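Local coordinates for protein mitochondrial import inner membrane translocase subunit TIM21 (Saccharomyces cerevisiae, PDB 2CIU) that keeps the outer-membrane TOM and inner-membrane TIM23 translocases in close contact during protein import, here seen as its intermembrane-space domain, at residues S16-E19 against D23-S26; M74-E79 against I103-D108; S26-D31 against V107-E112. All coordinates share one frame; numbering follows the deposited sequence.

Contact 1 (S16-E19 against D23-S26)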
ATOM      1  N   SER A  16      -1.745  -6.991  -4.005  1.00 17.11           N
ATOM      2  CA  SER A  16      -2.622  -7.546  -5.026  1.00 17.48           C
ATOM      3  C   SER A  16      -3.731  -6.564  -5.371  1.00 16.89           C
ATOM      4  O   SER A  16      -4.104  -6.422  -6.536  1.00 19.78           O
ATOM      5  CB  SER A  16      -3.198  -8.881  -4.562  1.00 20.96           C
ATOM      6  OG  SER A  16      -2.159  -9.839  -4.463  1.00 30.52           O
ATOM      7  N   MET A  17      -4.255  -5.865  -4.365  1.00 14.09           N
ATOM      8  CA  MET A  17      -5.299  -4.875  -4.596  1.00 16.41           C
ATOM      9  C   MET A  17      -4.783  -3.721  -5.448  1.00 16.83           C
ATOM     10  O   MET A  17      -5.467  -3.229  -6.340  1.00 18.09           O
ATOM     11  CB  MET A  17      -5.782  -4.287  -3.277  1.00 23.87           C
ATOM     12  CG  MET A  17      -6.502  -5.232  -2.368  1.00 28.47           C
ATOM     13  SD  MET A  17      -6.810  -4.356  -0.822  1.00 35.22           S
ATOM     14  CE  MET A  17      -7.697  -2.979  -1.435  1.00 17.11           C
ATOM     15  N   VAL A  18      -3.576  -3.269  -5.139  1.00 16.40           N
ATOM     16  CA  VAL A  18      -2.965  -2.168  -5.858  1.00 16.50           C
ATOM     17  C   VAL A  18      -2.727  -2.510  -7.322  1.00 15.67           C
ATOM     18  O   VAL A  18      -3.056  -1.735  -8.218  1.00 17.67           O
ATOM     19  CB  VAL A  18      -1.621  -1.795  -5.206  1.00 15.24           C
ATOM     20  CG1 VAL A  18      -0.936  -0.684  -5.998  1.00 17.31           C
ATOM     21  CG2 VAL A  18      -1.858  -1.388  -3.758  1.00 15.55           C
ATOM     22  N   GLU A  19      -2.150  -3.682  -7.538  1.00 17.28           N
ATOM     23  CA  GLU A  19      -1.812  -4.158  -8.872  1.00 23.90           C
ATOM     24  C   GLU A  19      -3.016  -4.331  -9.786  1.00 23.61           C
ATOM     25  O   GLU A  19      -2.921  -4.112 -10.994  1.00 20.85           O
ATOM     26  CB  GLU A  19      -1.062  -5.484  -8.755  1.00 23.27           C
ATOM     27  CG  GLU A  19      -0.708  -6.133 -10.072  1.00 32.38           C
ATOM     28  CD  GLU A  19      -0.085  -7.486  -9.868  1.00 24.43           C
ATOM     29  OE1 GLU A  19      -0.737  -8.345  -9.235  1.00 29.76           O
ATOM     30  OE2 GLU A  19       1.054  -7.691 -10.333  1.00 39.53           O
ATOM     31  N   ASP A  23      -7.092   2.399 -12.047  1.00 21.81           N
ATOM     32  CA  ASP A  23      -6.645   3.777 -11.857  1.00 18.71           C
ATOM     33  C   ASP A  23      -5.188   3.846 -11.424  1.00 15.80           C
ATOM     34  O   ASP A  23      -4.441   4.694 -11.907  1.00 19.41           O
ATOM     35  CB  ASP A  23      -7.511   4.497 -10.819  1.00 21.23           C
ATOM     36  CG  ASP A  23      -8.878   4.884 -11.360  1.00 31.04           C
ATOM     37  OD1 ASP A  23      -8.967   5.264 -12.546  1.00 34.56           O
ATOM     38  OD2 ASP A  23      -9.861   4.830 -10.593  1.00 30.33           O
ATOM     39  N   ILE A  24      -4.789   2.963 -10.514  1.00 17.65           N
ATOM     40  CA  ILE A  24      -3.408   2.952 -10.035  1.00 16.11           C
ATOM     41  C   ILE A  24      -2.460   2.560 -11.166  1.00 17.19           C
ATOM     42  O   ILE A  24      -1.385   3.152 -11.323  1.00 14.21           O
ATOM     43  CB  ILE A  24      -3.208   1.969  -8.858  1.00 18.77           C
ATOM     44  CG1 ILE A  24      -4.059   2.400  -7.657  1.00 18.96           C
ATOM     45  CG2 ILE A  24      -1.733   1.928  -8.467  1.00 17.88           C
ATOM     46  CD1 ILE A  24      -3.725   3.779  -7.154  1.00 19.45           C
ATOM     47  N   ARG A  25      -2.859   1.571 -11.961  1.00 17.96           N
ATOM     48  CA  ARG A  25      -2.012   1.155 -13.073  1.00 19.33           C
ATOM     49  C   ARG A  25      -1.816   2.327 -14.029  1.00 15.40           C
ATOM     50  O   ARG A  25      -0.752   2.487 -14.614  1.00 15.41           O
ATOM     51  CB  ARG A  25      -2.630  -0.033 -13.818  1.00 17.48           C
ATOM     52  CG  ARG A  25      -2.689  -1.313 -13.000  1.00 16.88           C
ATOM     53  CD  ARG A  25      -3.059  -2.513 -13.878  1.00 20.36           C
ATOM     54  NE  ARG A  25      -1.963  -2.884 -14.769  1.00 18.95           N
ATOM     55  CZ  ARG A  25      -0.937  -3.651 -14.418  1.00 16.80           C
ATOM     56  NH1 ARG A  25      -0.855  -4.145 -13.190  1.00 18.91           N
ATOM     57  NH2 ARG A  25       0.018  -3.926 -15.299  1.00 15.35           N
ATOM     58  N   SER A  26      -2.848   3.152 -14.178  1.00 19.27           N
ATOM     59  CA  SER A  26      -2.762   4.310 -15.051  1.00 19.57           C
ATOM     60  C   SER A  26      -1.805   5.342 -14.460  1.00 18.91           C
ATOM     61  O   SER A  26      -1.022   5.949 -15.186  1.00 18.03           O
ATOM     62  CB  SER A  26      -4.150   4.932 -15.242  1.00 25.13           C
ATOM     63  OG  SER A  26      -4.092   6.040 -16.119  1.00 33.57           O
TER
HETATM   64  O   HOH W   1       1.394  -6.317 -12.533  1.00 20.00           O

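Contact 2 (M74-E79 against I103-D108)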
ATOM      1  N   MET A  74       1.769  -0.391   7.524  1.00 12.30           N
ATOM      2  CA  MET A  74       2.737  -0.972   6.612  1.00 11.61           C
ATOM      3  C   MET A  74       2.914  -0.093   5.391  1.00 12.88           C
ATOM      4  O   MET A  74       1.936   0.415   4.832  1.00 13.49           O
ATOM      5  CB  MET A  74       2.274  -2.361   6.166  1.00 12.20           C
ATOM      6  CG  MET A  74       3.205  -3.005   5.135  1.00 14.39           C
ATOM      7  SD  MET A  74       2.618  -4.646   4.588  1.00 14.68           S
ATOM      8  CE  MET A  74       3.248  -5.649   5.891  1.00 13.07           C
ATOM      9  N   ARG A  75       4.165   0.101   4.994  1.00 12.60           N
ATOM     10  CA  ARG A  75       4.453   0.874   3.803  1.00 11.72           C
ATOM     11  C   ARG A  75       5.293   0.023   2.869  1.00 10.79           C
ATOM     12  O   ARG A  75       6.174  -0.707   3.307  1.00 14.07           O
ATOM     13  CB  ARG A  75       5.191   2.169   4.151  1.00 15.92           C
ATOM     14  CG  ARG A  75       4.243   3.138   4.807  1.00 15.71           C
ATOM     15  CD  ARG A  75       4.817   4.500   5.035  1.00 22.45           C
ATOM     16  NE  ARG A  75       3.736   5.356   5.508  1.00 23.69           N
ATOM     17  CZ  ARG A  75       3.878   6.621   5.880  1.00 26.32           C
ATOM     18  NH1 ARG A  75       5.069   7.203   5.843  1.00 30.08           N
ATOM     19  NH2 ARG A  75       2.816   7.299   6.288  1.00 23.94           N
ATOM     20  N   PHE A  76       4.985   0.095   1.579  1.00 11.43           N
ATOM     21  CA  PHE A  76       5.764  -0.645   0.593  1.00 11.50           C
ATOM     22  C   PHE A  76       5.650   0.072  -0.741  1.00 10.84           C
ATOM     23  O   PHE A  76       4.917   1.047  -0.869  1.00 12.13           O
ATOM     24  CB  PHE A  76       5.301  -2.116   0.494  1.00 11.08           C
ATOM     25  CG  PHE A  76       3.884  -2.296   0.039  1.00 11.31           C
ATOM     26  CD1 PHE A  76       3.567  -2.354  -1.322  1.00 11.42           C
ATOM     27  CD2 PHE A  76       2.859  -2.431   0.969  1.00 13.75           C
ATOM     28  CE1 PHE A  76       2.250  -2.548  -1.736  1.00 14.34           C
ATOM     29  CE2 PHE A  76       1.543  -2.624   0.562  1.00 13.90           C
ATOM     30  CZ  PHE A  76       1.235  -2.686  -0.794  1.00 14.88           C
ATOM     31  N   HIS A  77       6.394  -0.388  -1.738  1.00 10.66           N
ATOM     32  CA  HIS A  77       6.346   0.262  -3.027  1.00 11.67           C
ATOM     33  C   HIS A  77       5.934  -0.689  -4.119  1.00 11.40           C
ATOM     34  O   HIS A  77       6.092  -1.895  -3.981  1.00 11.85           O
ATOM     35  CB  HIS A  77       7.720   0.811  -3.419  1.00 13.41           C
ATOM     36  CG  HIS A  77       8.200   1.937  -2.556  1.00 13.62           C
ATOM     37  ND1 HIS A  77       8.934   1.740  -1.407  1.00 19.81           N
ATOM     38  CD2 HIS A  77       8.060   3.276  -2.690  1.00 11.28           C
ATOM     39  CE1 HIS A  77       9.231   2.914  -0.873  1.00 13.19           C
ATOM     40  NE2 HIS A  77       8.714   3.861  -1.634  1.00 20.69           N
ATOM     41  N   VAL A  78       5.410  -0.110  -5.195  1.00 12.22           N
ATOM     42  CA  VAL A  78       5.031  -0.853  -6.392  1.00 11.66           C
ATOM     43  C   VAL A  78       5.686  -0.042  -7.501  1.00 13.98           C
ATOM     44  O   VAL A  78       5.493   1.174  -7.606  1.00 15.30           O
ATOM     45  CB  VAL A  78       3.504  -0.933  -6.590  1.00 12.24           C
ATOM     46  CG1 VAL A  78       3.190  -1.603  -7.935  1.00 15.87           C
ATOM     47  CG2 VAL A  78       2.877  -1.748  -5.453  1.00 13.65           C
ATOM     48  N   GLU A  79       6.481  -0.719  -8.322  1.00 12.78           N
ATOM     49  CA  GLU A  79       7.230  -0.053  -9.373  1.00 11.96           C
ATOM     50  C   GLU A  79       6.942  -0.538 -10.785  1.00 13.04           C
ATOM     51  O   GLU A  79       6.899  -1.742 -11.029  1.00 14.11           O
ATOM     52  CB  GLU A  79       8.729  -0.226  -9.102  1.00 11.98           C
ATOM     53  CG  GLU A  79       9.618   0.356 -10.203  1.00 14.11           C
ATOM     54  CD  GLU A  79      11.100   0.118  -9.990  1.00 16.94           C
ATOM     55  OE1 GLU A  79      11.883   0.480 -10.891  1.00 21.95           O
ATOM     56  OE2 GLU A  79      11.501  -0.421  -8.938  1.00 17.14           O
ATOM     57  N   ILE A 103      -8.182  -0.456   7.393  1.00 12.31           N
ATOM     58  CA  ILE A 103      -8.742   0.797   7.884  1.00 15.03           C
ATOM     59  C   ILE A 103      -8.494   1.983   6.954  1.00 15.31           C
ATOM     60  O   ILE A 103      -9.358   2.847   6.781  1.00 16.06           O
ATOM     61  CB  ILE A 103      -8.133   1.133   9.269  1.00 14.92           C
ATOM     62  CG1 ILE A 103      -8.479   0.036  10.272  1.00 19.77           C
ATOM     63  CG2 ILE A 103      -8.631   2.497   9.749  1.00 17.29           C
ATOM     64  CD1 ILE A 103      -7.813   0.216  11.619  1.00 25.11           C
ATOM     65  N   ASN A 104      -7.319   2.015   6.344  1.00 14.42           N
ATOM     66  CA  ASN A 104      -6.943   3.122   5.481  1.00 13.52           C
ATOM     67  C   ASN A 104      -5.891   2.587   4.521  1.00 12.99           C
ATOM     68  O   ASN A 104      -5.026   1.832   4.924  1.00 15.44           O
ATOM     69  CB  ASN A 104      -6.336   4.238   6.355  1.00 15.49           C
ATOM     70  CG  ASN A 104      -5.900   5.458   5.560  1.00 20.29           C
ATOM     71  OD1 ASN A 104      -4.990   6.190   5.975  1.00 23.00           O
ATOM     72  ND2 ASN A 104      -6.547   5.694   4.427  1.00 19.58           N
ATOM     73  N   MET A 105      -5.985   2.957   3.252  1.00 11.20           N
ATOM     74  CA  MET A 105      -4.985   2.520   2.293  1.00 12.00           C
ATOM     75  C   MET A 105      -4.910   3.513   1.147  1.00 15.21           C
ATOM     76  O   MET A 105      -5.917   3.823   0.510  1.00 15.34           O
ATOM     77  CB  MET A 105      -5.309   1.118   1.776  1.00 13.27           C
ATOM     78  CG  MET A 105      -4.237   0.592   0.838  1.00 13.35           C
ATOM     79  SD  MET A 105      -4.652  -1.061   0.210  1.00 22.08           S
ATOM     80  CE  MET A 105      -3.047  -1.608  -0.204  1.00 23.40           C
ATOM     81  N   TYR A 106      -3.722   4.063   0.911  1.00 12.20           N
ATOM     82  CA  TYR A 106      -3.584   5.008  -0.175  1.00 12.69           C
ATOM     83  C   TYR A 106      -2.272   4.799  -0.903  1.00 14.01           C
ATOM     84  O   TYR A 106      -1.365   4.110  -0.420  1.00 13.27           O
ATOM     85  CB  TYR A 106      -3.737   6.460   0.324  1.00 12.71           C
ATOM     86  CG  TYR A 106      -2.664   6.953   1.278  1.00 13.71           C
ATOM     87  CD1 TYR A 106      -1.408   7.353   0.813  1.00 14.55           C
ATOM     88  CD2 TYR A 106      -2.914   7.021   2.648  1.00 15.57           C
ATOM     89  CE1 TYR A 106      -0.421   7.809   1.695  1.00 13.35           C
ATOM     90  CE2 TYR A 106      -1.942   7.472   3.535  1.00 11.75           C
ATOM     91  CZ  TYR A 106      -0.704   7.861   3.060  1.00 15.06           C
ATOM     92  OH  TYR A 106       0.264   8.268   3.950  1.00 20.25           O
ATOM     93  N   VAL A 107      -2.197   5.384  -2.088  1.00 12.15           N
ATOM     94  CA  VAL A 107      -1.030   5.249  -2.932  1.00 12.58           C
ATOM     95  C   VAL A 107      -0.571   6.596  -3.404  1.00 14.79           C
ATOM     96  O   VAL A 107      -1.365   7.373  -3.930  1.00 13.57           O
ATOM     97  CB  VAL A 107      -1.355   4.392  -4.172  1.00 12.18           C
ATOM     98  CG1 VAL A 107      -0.110   4.233  -5.024  1.00 15.98           C
ATOM     99  CG2 VAL A 107      -1.909   3.054  -3.736  1.00 12.37           C
ATOM    100  N   ASP A 108       0.714   6.867  -3.205  1.00  9.75           N
ATOM    101  CA  ASP A 108       1.308   8.126  -3.625  1.00 12.33           C
ATOM    102  C   ASP A 108       2.257   7.908  -4.799  1.00 13.10           C
ATOM    103  O   ASP A 108       3.275   7.236  -4.646  1.00 12.33           O
ATOM    104  CB  ASP A 108       2.129   8.759  -2.492  1.00 10.59           C
ATOM    105  CG  ASP A 108       1.268   9.404  -1.413  1.00 12.95           C
ATOM    106  OD1 ASP A 108       0.104   9.760  -1.685  1.00 14.58           O
ATOM    107  OD2 ASP A 108       1.788   9.576  -0.285  1.00 16.83           O
TER

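Contact 3 (S26-D31 against V107-E112)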
ATOM      1  N   SER A  26      -2.848   3.152 -14.178  1.00 19.27           N
ATOM      2  CA  SER A  26      -2.762   4.310 -15.051  1.00 19.57           C
ATOM      3  C   SER A  26      -1.805   5.342 -14.460  1.00 18.91           C
ATOM      4  O   SER A  26      -1.022   5.949 -15.186  1.00 18.03           O
ATOM      5  CB  SER A  26      -4.150   4.932 -15.242  1.00 25.13           C
ATOM      6  OG  SER A  26      -4.092   6.040 -16.119  1.00 33.57           O
ATOM      7  N   LEU A  27      -1.872   5.543 -13.143  1.00 17.19           N
ATOM      8  CA  LEU A  27      -0.982   6.495 -12.489  1.00 15.07           C
ATOM      9  C   LEU A  27       0.469   6.041 -12.609  1.00 14.61           C
ATOM     10  O   LEU A  27       1.384   6.860 -12.683  1.00 16.45           O
ATOM     11  CB  LEU A  27      -1.350   6.653 -11.003  1.00 16.61           C
ATOM     12  CG  LEU A  27      -2.736   7.233 -10.692  1.00 18.36           C
ATOM     13  CD1 LEU A  27      -2.926   7.311  -9.172  1.00 18.94           C
ATOM     14  CD2 LEU A  27      -2.878   8.604 -11.320  1.00 19.92           C
ATOM     15  N   LEU A  28       0.680   4.728 -12.633  1.00 15.47           N
ATOM     16  CA  LEU A  28       2.023   4.173 -12.749  1.00 15.52           C
ATOM     17  C   LEU A  28       2.469   4.129 -14.208  1.00 14.90           C
ATOM     18  O   LEU A  28       3.605   3.767 -14.497  1.00 16.55           O
ATOM     19  CB  LEU A  28       2.067   2.761 -12.166  1.00 15.05           C
ATOM     20  CG  LEU A  28       2.004   2.634 -10.642  1.00 16.65           C
ATOM     21  CD1 LEU A  28       1.782   1.175 -10.267  1.00 16.83           C
ATOM     22  CD2 LEU A  28       3.291   3.167 -10.028  1.00 19.57           C
ATOM     23  N   GLN A  29       1.566   4.515 -15.102  1.00 15.68           N
ATOM     24  CA  GLN A  29       1.844   4.531 -16.531  1.00 18.16           C
ATOM     25  C   GLN A  29       2.306   3.156 -16.998  1.00 15.69           C
ATOM     26  O   GLN A  29       3.305   3.028 -17.715  1.00 16.13           O
ATOM     27  CB  GLN A  29       2.896   5.596 -16.846  1.00 18.94           C
ATOM     28  CG  GLN A  29       2.393   7.014 -16.582  1.00 19.20           C
ATOM     29  CD  GLN A  29       3.434   8.073 -16.861  1.00 22.82           C
ATOM     30  OE1 GLN A  29       4.205   7.965 -17.817  1.00 27.98           O
ATOM     31  NE2 GLN A  29       3.451   9.122 -16.037  1.00 24.15           N
ATOM     32  N   CYS A  30       1.566   2.133 -16.583  1.00 15.69           N
ATOM     33  CA  CYS A  30       1.875   0.755 -16.964  1.00 14.19           C
ATOM     34  C   CYS A  30       1.791   0.566 -18.468  1.00 17.19           C
ATOM     35  O   CYS A  30       0.942   1.155 -19.126  1.00 20.41           O
ATOM     36  CB  CYS A  30       0.895  -0.218 -16.320  1.00 16.27           C
ATOM     37  SG  CYS A  30       1.089  -0.383 -14.531  1.00 17.22           S
ATOM     38  N   ASP A  31       2.690  -0.267 -18.983  1.00 16.88           N
ATOM     39  CA  ASP A  31       2.735  -0.604 -20.399  1.00 20.05           C
ATOM     40  C   ASP A  31       1.732  -1.754 -20.528  1.00 18.27           C
ATOM     41  O   ASP A  31       2.118  -2.917 -20.575  1.00 19.75           O
ATOM     42  CB  ASP A  31       4.147  -1.082 -20.755  1.00 19.57           C
ATOM     43  CG  ASP A  31       4.330  -1.335 -22.238  1.00 27.30           C
ATOM     44  OD1 ASP A  31       3.353  -1.186 -22.998  1.00 32.08           O
ATOM     45  OD2 ASP A  31       5.460  -1.685 -22.636  1.00 28.97           O
ATOM     46  N   VAL A 107      -2.197   5.384  -2.088  1.00 12.15           N
ATOM     47  CA  VAL A 107      -1.030   5.249  -2.932  1.00 12.58           C
ATOM     48  C   VAL A 107      -0.571   6.596  -3.404  1.00 14.79           C
ATOM     49  O   VAL A 107      -1.365   7.373  -3.930  1.00 13.57           O
ATOM     50  CB  VAL A 107      -1.355   4.392  -4.172  1.00 12.18           C
ATOM     51  CG1 VAL A 107      -0.110   4.233  -5.024  1.00 15.98           C
ATOM     52  CG2 VAL A 107      -1.909   3.054  -3.736  1.00 12.37           C
ATOM     53  N   ASP A 108       0.714   6.867  -3.205  1.00  9.75           N
ATOM     54  CA  ASP A 108       1.308   8.126  -3.625  1.00 12.33           C
ATOM     55  C   ASP A 108       2.257   7.908  -4.799  1.00 13.10           C
ATOM     56  O   ASP A 108       3.275   7.236  -4.646  1.00 12.33           O
ATOM     57  CB  ASP A 108       2.129   8.759  -2.492  1.00 10.59           C
ATOM     58  CG  ASP A 108       1.268   9.404  -1.413  1.00 12.95           C
ATOM     59  OD1 ASP A 108       0.104   9.760  -1.685  1.00 14.58           O
ATOM     60  OD2 ASP A 108       1.788   9.576  -0.285  1.00 16.83           O
ATOM     61  N   VAL A 109       1.924   8.481  -5.953  1.00 13.08           N
ATOM     62  CA  VAL A 109       2.775   8.407  -7.139  1.00 14.42           C
ATOM     63  C   VAL A 109       3.228   9.844  -7.383  1.00 15.38           C
ATOM     64  O   VAL A 109       2.407  10.761  -7.411  1.00 17.20           O
ATOM     65  CB  VAL A 109       2.003   7.911  -8.366  1.00 15.12           C
ATOM     66  CG1 VAL A 109       2.932   7.901  -9.580  1.00 14.90           C
ATOM     67  CG2 VAL A 109       1.432   6.519  -8.099  1.00 14.37           C
ATOM     68  N   PRO A 110       4.536  10.071  -7.553  1.00 14.96           N
ATOM     69  CA  PRO A 110       4.979  11.451  -7.775  1.00 19.66           C
ATOM     70  C   PRO A 110       4.256  12.179  -8.900  1.00 22.23           C
ATOM     71  O   PRO A 110       4.096  11.647 -10.005  1.00 21.22           O
ATOM     72  CB  PRO A 110       6.474  11.294  -8.041  1.00 20.64           C
ATOM     73  CG  PRO A 110       6.832  10.119  -7.206  1.00 17.62           C
ATOM     74  CD  PRO A 110       5.690   9.157  -7.474  1.00 18.43           C
ATOM     75  N   GLY A 111       3.814  13.399  -8.603  1.00 20.15           N
ATOM     76  CA  GLY A 111       3.122  14.203  -9.592  1.00 21.40           C
ATOM     77  C   GLY A 111       1.648  13.889  -9.736  1.00 21.67           C
ATOM     78  O   GLY A 111       0.964  14.486 -10.568  1.00 23.44           O
ATOM     79  N   GLU A 112       1.156  12.952  -8.935  1.00 18.08           N
ATOM     80  CA  GLU A 112      -0.246  12.577  -8.985  1.00 17.06           C
ATOM     81  C   GLU A 112      -0.901  12.810  -7.635  1.00 16.12           C
ATOM     82  O   GLU A 112      -0.237  12.806  -6.601  1.00 19.66           O
ATOM     83  CB  GLU A 112      -0.403  11.102  -9.342  1.00 15.16           C
ATOM     84  CG  GLU A 112       0.307  10.667 -10.633  1.00 16.68           C
ATOM     85  CD  GLU A 112      -0.273  11.311 -11.879  1.00 25.08           C
ATOM     86  OE1 GLU A 112      -1.497  11.558 -11.911  1.00 22.40           O
ATOM     87  OE2 GLU A 112       0.500  11.551 -12.835  1.00 26.55           O
TER
HETATM   88  O   HOH W   2       1.770   9.322 -13.737  1.00 26.83           O

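Contact 1 (S16-E19 against D23-S26)
Two consecutive helices, 6-20 and 22-27, pack against each other after a tight turn on one face of the curled antiparallel sheet of this intermembrane-space domain, and Val18 and Glu19 of the first meet Ile24 and Arg25 of the second. On the sheet side the contact is apolar. Val18 CG1 lies 3.7 Å from Ile24 CG2, the two branched side chains meeting at a slant; both residues are buried, and beta-branched aliphatic groups suit a narrow corner because their methyls leave the backbone at once. Each of these methyls stands anti to its own backbone N (chi1 177° for Val18 CG1), which turns it into the seam. Beyond it, Met105 and Leu117 touch Val18, and Val107 touches Ile24.

The other edge is polar. Arg25 bends at its third torsion, bringing its aliphatic CD within 3.3 Å of Glu19 O and NH1 round to the same carbonyl. The NH1 to Glu19 O hydrogen bond is 3.0 Å long and nearly straight (162° at the hydrogen), with the oxygen in the guanidinium plane. Arginine suits the place because its three nitrogens can serve different partners at once: NH1 the Glu19 carbonyl, NE a salt bridge with Asp32, NH2 the carbonyl of Glu38. A methionine at this position would probably leave the Glu19 carbonyl without this donor and Asp32 without its charged mate. The carboxylate of Glu19 makes no direct bond to Arg25; a water takes a hydrogen from NH1 at 3.2 Å and donates one to Glu19 OE2 at 2.6 Å.

Contact 2 (M74-E79 against I103-D108)
Met105 and Phe76 approach each other on one side of the sheet, while Tyr106 and Arg75 do so on the other; each of the four loses only a little over 20 Å² to the contact. The strands 70-79 and 101-108 are not paired with each other: they are next-but-one neighbours in an antiparallel sheet, whose side chains meet over the middle strand, 84-92. Met105 manages this with an extended chain, CG anti to the backbone N (chi1 -176°), which carries its CE to 4.5 Å from Phe76 CZ, a loose apolar touch. A long flexible thioether and a broad ring suit such bridging.

On the reverse side Tyr106 OH stands 3.6 Å from Arg75 NH2, an approach without a hydrogen bond, the guanidinium and ring planes turned 64° apart. Arg75 reaches there by being extended from CG to NE, and that NE is hydrogen-bonded to His88 ND1 on the intervening strand. The Tyr106 ring also meets His88 and lies in a cation-pi contact with Arg114.

Strand 84-92 is hydrogen-bonded to Phe76 through Val87; helix 6-20 covers the apolar face, Ala14 touching Phe76 and Met105, with Phe11 edge-to-face against the Phe76 ring.

Contact 3 (S26-D31 against V107-E112)
Leu27, in the last turn of helix 22-27, has the largest share of the buried surface and packs against Val109 and Glu112, just past strand 101-108. The better-buried part is made mainly by aliphatic groups. Leu27 CB lies 4.0 Å from Val109 CG2, and the other methyl of the valine, CG1, sits 3.6 Å from Leu27 O. Having CG2 beside its backbone N and CG1 anti to that N (chi1 178°), Val109 offers one methyl to the leucine side chain and one to its carbonyl. Leu28 adds a lighter touch, CD2 to Val109 CG2 at 4.3 Å, and is buried against Ala85 and Leu40. Compact valine and branched leucines fill this seam between the helix end and the turn that follows strand 101-108 without needing polar partners.

Toward the rim the character changes. Glu112 folds back at its second torsion (chi2 -66°), so that its chain crosses the end of Leu27 at a slant, OE1 coming 3.3 Å from CD2. Its other oxygen is served by solvent: one water donates to Glu112 OE2 and to Leu27 O, each at 2.7 Å, and accepts from Gln29 NE2. The polar side is therefore joined by a water rather than by direct bonds, and Glu112 and Gln29, with long polar side chains, suit it.

Both backbones turn here. Gly111 has a positive phi that would press a side chain against the carbonyl before it, and it follows Pro110 in the type II beta turn Val109-Glu112, closed by Glu112 N to Val109 O (2.9 Å). On the helix side, Gln29 also has positive phi, and its N bonds back to Ser26 O, in a Schellman motif that ends helix 22-27.

From the N terminus, contact 1 closes first, across three residues that include the short break between helix 6-20 and helix 22-27. Contact 3 begins on Ser26, shared with contact 1, and does not close until 75 residues have intervened, at the end of strand 101-108 and the turn after it. Contact 2 opens inside this long loop and ends on the same part of the chain, sharing Val107 and Asp108. Contact 1 joins the two helices, contact 2 two strands of the sheet, and contact 3 the end of helix 22-27 to the turn after strand 101-108; Val18, on Met105 and Val78, and Ile24, on Val107, link the first two.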